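Local coordinates for protein sugar-phosphate aldolase (Thermotoga maritima, PDB 1PVT) that belongs to the class II aldolase and adducin family and has an AraD-like alpha/beta fold, at residues I156-E168 / K178-D192. Numbering follows the deposited sequence.
Sequences IFFPQGISVVEFE and KTVEKSEGKDAVLWD
Val165 is wedged between strand 188-191 and helix 178-182. Its CG2 lies close to Val189 CG1 and 3.4 Å from Lys182 CG, while CB comes up to Trp191 CD1 on the same face of the sheet. Beside it the two strands run parallel: Leu190 N donates to Ser163 O at 2.9 Å, nearly straight (164°). The bond from Val165 N to Leu190 O, also 2.9 Å, is more bent (140°). Ser163 OG, held between its backbone N and carbonyl carbon (chi1 56°), makes a weak bond to Lys182 O at the end of the helix. Just before the strand, on the side of Leu190, Ile162 sets CD1 against Leu190 CD1 (3.7 Å), and its CG2 meets the methyl of Ala188, which Phe158 CE2 also touches (3.5 Å).

The solvent side is polar and looser. There Glu166, its chain bent at chi2, splits its carboxylate between two helix lysines: Lys178 NZ reaches OE1 at 3.1 Å nearly along the C-O axis, and Lys182 NZ meets OE2 at 2.9 Å from the syn side. At the opposite end Lys186 merely runs its aliphatic chain past Gly161 O. Strand 163-165, helix 173-182 and strand 188-191 thus form a beta-alpha-beta crossover at the edge of the chain's mixed sheet, within the AraD-like fold of class II aldolases.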
loop_
_atom_site.group_PDB
_atom_site.type_symbol
_atom_site.label_atom_id
_atom_site.label_comp_id
_atom_site.label_asym_id
_atom_site.label_seq_id
_atom_site.Cartn_x
_atom_site.Cartn_y
_atom_site.Cartn_z
ATOM N N ILE A 156 -3.241 -17.496 -7.799
ATOM C CA ILE A 156 -4.599 -16.969 -7.746
ATOM C C ILE A 156 -4.624 -15.466 -7.500
ATOM O O ILE A 156 -5.191 -14.712 -8.282
ATOM C CB ILE A 156 -5.408 -17.643 -6.611
ATOM C CG1 ILE A 156 -5.519 -19.148 -6.864
ATOM C CG2 ILE A 156 -6.784 -16.992 -6.493
ATOM C CD1 ILE A 156 -6.123 -19.922 -5.706
ATOM N N PHE A 157 -4.021 -15.030 -6.403
ATOM C CA PHE A 157 -4.016 -13.615 -6.087
ATOM C C PHE A 157 -3.093 -12.820 -7.009
ATOM O O PHE A 157 -3.217 -11.596 -7.125
ATOM C CB PHE A 157 -3.616 -13.405 -4.624
ATOM C CG PHE A 157 -4.638 -13.898 -3.632
ATOM C CD1 PHE A 157 -4.921 -15.258 -3.516
ATOM C CD2 PHE A 157 -5.301 -13.001 -2.793
ATOM C CE1 PHE A 157 -5.848 -15.720 -2.572
ATOM C CE2 PHE A 157 -6.232 -13.455 -1.845
ATOM C CZ PHE A 157 -6.505 -14.816 -1.734
ATOM N N PHE A 158 -2.167 -13.510 -7.666
ATOM C CA PHE A 158 -1.249 -12.837 -8.579
ATOM C C PHE A 158 -1.149 -13.625 -9.849
ATOM O O PHE A 158 -0.136 -14.278 -10.114
ATOM C CB PHE A 158 0.128 -12.701 -7.959
ATOM C CG PHE A 158 0.088 -12.180 -6.578
ATOM C CD1 PHE A 158 -0.062 -13.047 -5.506
ATOM C CD2 PHE A 158 0.123 -10.818 -6.344
ATOM C CE1 PHE A 158 -0.180 -12.561 -4.216
ATOM C CE2 PHE A 158 0.007 -10.322 -5.061
ATOM C CZ PHE A 158 -0.146 -11.194 -3.992
ATOM N N PRO A 159 -2.219 -13.597 -10.649
ATOM C CA PRO A 159 -2.271 -14.310 -11.921
ATOM C C PRO A 159 -1.122 -13.836 -12.809
ATOM O O PRO A 159 -0.428 -14.644 -13.428
ATOM C CB PRO A 159 -3.643 -13.926 -12.466
ATOM C CG PRO A 159 -4.451 -13.756 -11.219
ATOM C CD PRO A 159 -3.511 -12.951 -10.361
ATOM N N GLN A 160 -0.911 -12.524 -12.864
ATOM C CA GLN A 160 0.178 -11.982 -13.674
ATOM C C GLN A 160 1.522 -12.077 -12.937
ATOM O O GLN A 160 2.579 -12.242 -13.565
ATOM C CB GLN A 160 -0.098 -10.518 -14.048
ATOM C CG GLN A 160 -0.890 -10.320 -15.349
ATOM C CD GLN A 160 -2.330 -10.830 -15.274
ATOM O OE1 GLN A 160 -2.576 -12.043 -15.236
ATOM N NE2 GLN A 160 -3.288 -9.897 -15.249
ATOM N N GLY A 161 1.476 -11.984 -11.609
ATOM C CA GLY A 161 2.700 -12.048 -10.832
ATOM C C GLY A 161 3.025 -10.676 -10.286
ATOM O O GLY A 161 2.150 -9.812 -10.223
ATOM N N ILE A 162 4.283 -10.463 -9.913
ATOM C CA ILE A 162 4.704 -9.187 -9.337
ATOM C C ILE A 162 5.918 -8.566 -10.007
ATOM O O ILE A 162 6.624 -9.221 -10.771
ATOM C CB ILE A 162 5.045 -9.346 -7.841
ATOM C CG1 ILE A 162 5.893 -10.604 -7.644
ATOM C CG2 ILE A 162 3.777 -9.417 -7.021
ATOM C CD1 ILE A 162 6.301 -10.854 -6.219
ATOM N N SER A 163 6.167 -7.301 -9.690
ATOM C CA SER A 163 7.301 -6.585 -10.251
ATOM C C SER A 163 8.030 -5.798 -9.169
ATOM O O SER A 163 7.418 -5.325 -8.210
ATOM C CB SER A 163 6.819 -5.637 -11.342
ATOM O OG SER A 163 5.834 -4.762 -10.824
ATOM N N VAL A 164 9.342 -5.666 -9.328
ATOM C CA VAL A 164 10.152 -4.934 -8.368
ATOM C C VAL A 164 10.312 -3.519 -8.883
ATOM O O VAL A 164 10.176 -3.278 -10.074
ATOM C CB VAL A 164 11.540 -5.565 -8.217
ATOM C CG1 VAL A 164 12.326 -4.827 -7.160
ATOM C CG2 VAL A 164 11.408 -7.027 -7.858
ATOM N N VAL A 165 10.606 -2.587 -7.987
ATOM C CA VAL A 165 10.774 -1.189 -8.368
ATOM C C VAL A 165 12.006 -0.564 -7.710
ATOM O O VAL A 165 12.097 -0.506 -6.483
ATOM C CB VAL A 165 9.533 -0.362 -7.971
ATOM C CG1 VAL A 165 9.785 1.119 -8.224
ATOM C CG2 VAL A 165 8.323 -0.836 -8.756
ATOM N N GLU A 166 12.947 -0.092 -8.529
ATOM C CA GLU A 166 14.167 0.535 -8.020
ATOM C C GLU A 166 13.766 1.733 -7.162
ATOM O O GLU A 166 13.291 2.753 -7.669
ATOM C CB GLU A 166 15.069 1.004 -9.168
ATOM C CG GLU A 166 14.864 0.283 -10.501
ATOM C CD GLU A 166 13.566 0.691 -11.205
ATOM O OE1 GLU A 166 13.304 1.914 -11.317
ATOM O OE2 GLU A 166 12.814 -0.209 -11.654
ATOM N N PHE A 167 13.959 1.588 -5.856
ATOM C CA PHE A 167 13.619 2.619 -4.889
ATOM C C PHE A 167 14.651 3.741 -4.905
ATOM O O PHE A 167 15.833 3.506 -4.645
ATOM C CB PHE A 167 13.561 1.999 -3.491
ATOM C CG PHE A 167 12.775 2.807 -2.497
ATOM C CD1 PHE A 167 11.432 2.528 -2.263
ATOM C CD2 PHE A 167 13.376 3.850 -1.799
ATOM C CE1 PHE A 167 10.698 3.277 -1.343
ATOM C CE2 PHE A 167 12.649 4.604 -0.878
ATOM C CZ PHE A 167 11.309 4.317 -0.649
ATOM N N GLU A 168 14.202 4.960 -5.192
ATOM C CA GLU A 168 15.103 6.107 -5.242
ATOM C C GLU A 168 14.755 7.169 -4.198
ATOM O O GLU A 168 15.529 7.433 -3.275
ATOM C CB GLU A 168 15.063 6.752 -6.634
ATOM C CG GLU A 168 15.350 5.817 -7.814
ATOM C CD GLU A 168 16.801 5.364 -7.895
ATOM O OE1 GLU A 168 17.702 6.199 -7.661
ATOM O OE2 GLU A 168 17.039 4.175 -8.213
ATOM N N LYS A 178 6.671 5.522 -11.359
ATOM C CA LYS A 178 7.417 4.289 -11.585
ATOM C C LYS A 178 6.525 3.088 -11.248
ATOM O O LYS A 178 6.245 2.237 -12.098
ATOM C CB LYS A 178 8.661 4.247 -10.694
ATOM C CG LYS A 178 9.771 5.209 -11.074
ATOM C CD LYS A 178 11.105 4.743 -10.483
ATOM C CE LYS A 178 12.283 5.481 -11.110
ATOM N NZ LYS A 178 13.606 4.896 -10.735
ATOM N N THR A 179 6.082 3.048 -9.994
ATOM C CA THR A 179 5.236 1.981 -9.482
ATOM C C THR A 179 4.066 1.642 -10.384
ATOM O O THR A 179 3.826 0.473 -10.687
ATOM C CB THR A 179 4.682 2.346 -8.102
ATOM O OG1 THR A 179 5.769 2.466 -7.179
ATOM C CG2 THR A 179 3.703 1.282 -7.614
ATOM N N VAL A 180 3.329 2.663 -10.805
ATOM C CA VAL A 180 2.173 2.444 -11.663
ATOM C C VAL A 180 2.545 1.679 -12.929
ATOM O O VAL A 180 1.808 0.796 -13.369
ATOM C CB VAL A 180 1.504 3.779 -12.062
ATOM C CG1 VAL A 180 0.252 3.511 -12.890
ATOM C CG2 VAL A 180 1.153 4.574 -10.818
ATOM N N GLU A 181 3.694 2.013 -13.506
ATOM C CA GLU A 181 4.156 1.358 -14.727
ATOM C C GLU A 181 4.349 -0.146 -14.539
ATOM O O GLU A 181 3.868 -0.951 -15.344
ATOM C CB GLU A 181 5.469 1.985 -15.180
ATOM C CG GLU A 181 5.423 3.496 -15.213
ATOM C CD GLU A 181 6.735 4.100 -15.663
ATOM O OE1 GLU A 181 7.786 3.703 -15.110
ATOM O OE2 GLU A 181 6.712 4.974 -16.562
ATOM N N LYS A 182 5.065 -0.514 -13.481
ATOM C CA LYS A 182 5.327 -1.912 -13.172
ATOM C C LYS A 182 4.016 -2.525 -12.694
ATOM O O LYS A 182 3.738 -3.704 -12.915
ATOM C CB LYS A 182 6.378 -2.008 -12.068
ATOM C CG LYS A 182 7.392 -0.869 -12.074
ATOM C CD LYS A 182 8.206 -0.823 -13.358
ATOM C CE LYS A 182 9.101 0.414 -13.393
ATOM N NZ LYS A 182 10.069 0.469 -12.255
ATOM N N SER A 183 3.209 -1.698 -12.042
ATOM C CA SER A 183 1.922 -2.127 -11.518
ATOM C C SER A 183 0.856 -2.213 -12.612
ATOM O O SER A 183 -0.339 -2.048 -12.344
ATOM C CB SER A 183 1.464 -1.154 -10.434
ATOM O OG SER A 183 0.179 -1.500 -9.948
ATOM N N GLU A 184 1.283 -2.473 -13.846
ATOM C CA GLU A 184 0.346 -2.561 -14.962
ATOM C C GLU A 184 -0.589 -3.752 -14.781
ATOM O O GLU A 184 -0.192 -4.904 -14.973
ATOM C CB GLU A 184 1.111 -2.682 -16.290
ATOM C CG GLU A 184 0.242 -2.615 -17.563
ATOM C CD GLU A 184 -0.455 -1.268 -17.758
ATOM O OE1 GLU A 184 0.231 -0.219 -17.727
ATOM O OE2 GLU A 184 -1.690 -1.261 -17.954
ATOM N N GLY A 185 -1.831 -3.461 -14.397
ATOM C CA GLY A 185 -2.820 -4.508 -14.195
ATOM C C GLY A 185 -2.401 -5.562 -13.187
ATOM O O GLY A 185 -3.089 -6.574 -13.017
ATOM N N LYS A 186 -1.270 -5.327 -12.524
ATOM C CA LYS A 186 -0.749 -6.246 -11.521
ATOM C C LYS A 186 -1.292 -5.877 -10.144
ATOM O O LYS A 186 -1.706 -4.736 -9.923
ATOM C CB LYS A 186 0.783 -6.208 -11.526
ATOM C CG LYS A 186 1.377 -6.711 -12.830
ATOM C CD LYS A 186 2.816 -7.146 -12.669
ATOM C CE LYS A 186 3.234 -8.029 -13.832
ATOM N NZ LYS A 186 4.612 -8.559 -13.658
ATOM N N ASP A 187 -1.301 -6.832 -9.217
ATOM C CA ASP A 187 -1.822 -6.533 -7.894
ATOM C C ASP A 187 -0.826 -6.373 -6.755
ATOM O O ASP A 187 -1.211 -6.439 -5.587
ATOM C CB ASP A 187 -2.886 -7.548 -7.498
ATOM C CG ASP A 187 -4.285 -7.097 -7.885
ATOM O OD1 ASP A 187 -4.507 -5.869 -8.009
ATOM O OD2 ASP A 187 -5.166 -7.965 -8.050
ATOM N N ALA A 188 0.443 -6.132 -7.083
ATOM C CA ALA A 188 1.469 -5.943 -6.065
ATOM C C ALA A 188 2.817 -5.531 -6.649
ATOM O O ALA A 188 3.250 -6.053 -7.677
ATOM C CB ALA A 188 1.630 -7.217 -5.244
ATOM N N VAL A 189 3.476 -4.592 -5.980
ATOM C CA VAL A 189 4.785 -4.123 -6.404
ATOM C C VAL A 189 5.725 -4.159 -5.220
ATOM O O VAL A 189 5.379 -3.682 -4.143
ATOM C CB VAL A 189 4.723 -2.683 -6.940
ATOM C CG1 VAL A 189 6.063 -1.971 -6.715
ATOM C CG2 VAL A 189 4.395 -2.711 -8.424
ATOM N N LEU A 190 6.912 -4.724 -5.422
ATOM C CA LEU A 190 7.905 -4.810 -4.361
ATOM C C LEU A 190 8.898 -3.687 -4.517
ATOM O O LEU A 190 9.638 -3.674 -5.495
ATOM C CB LEU A 190 8.673 -6.125 -4.439
ATOM C CG LEU A 190 7.987 -7.400 -3.986
ATOM C CD1 LEU A 190 8.718 -8.560 -4.600
ATOM C CD2 LEU A 190 7.968 -7.495 -2.468
ATOM N N TRP A 191 8.911 -2.737 -3.582
ATOM C CA TRP A 191 9.886 -1.651 -3.654
ATOM C C TRP A 191 11.148 -2.275 -3.121
ATOM O O TRP A 191 11.327 -2.396 -1.912
ATOM C CB TRP A 191 9.515 -0.465 -2.766
ATOM C CG TRP A 191 8.296 0.276 -3.199
ATOM C CD1 TRP A 191 7.596 0.110 -4.365
ATOM C CD2 TRP A 191 7.618 1.301 -2.465
ATOM N NE1 TRP A 191 6.522 0.970 -4.395
ATOM C CE2 TRP A 191 6.515 1.712 -3.241
ATOM C CE3 TRP A 191 7.836 1.908 -1.226
ATOM C CZ2 TRP A 191 5.634 2.704 -2.816
ATOM C CZ3 TRP A 191 6.960 2.893 -0.806
ATOM C CH2 TRP A 191 5.872 3.281 -1.600
ATOM N N ASP A 192 12.012 -2.692 -4.034
ATOM C CA ASP A 192 13.253 -3.334 -3.661
ATOM C C ASP A 192 13.917 -2.650 -2.476
ATOM O O ASP A 192 14.234 -1.460 -2.531
ATOM C CB ASP A 192 14.206 -3.368 -4.855
ATOM C CG ASP A 192 15.469 -4.146 -4.560
ATOM O OD1 ASP A 192 16.308 -3.624 -3.795
ATOM O OD2 ASP A 192 15.612 -5.281 -5.080
#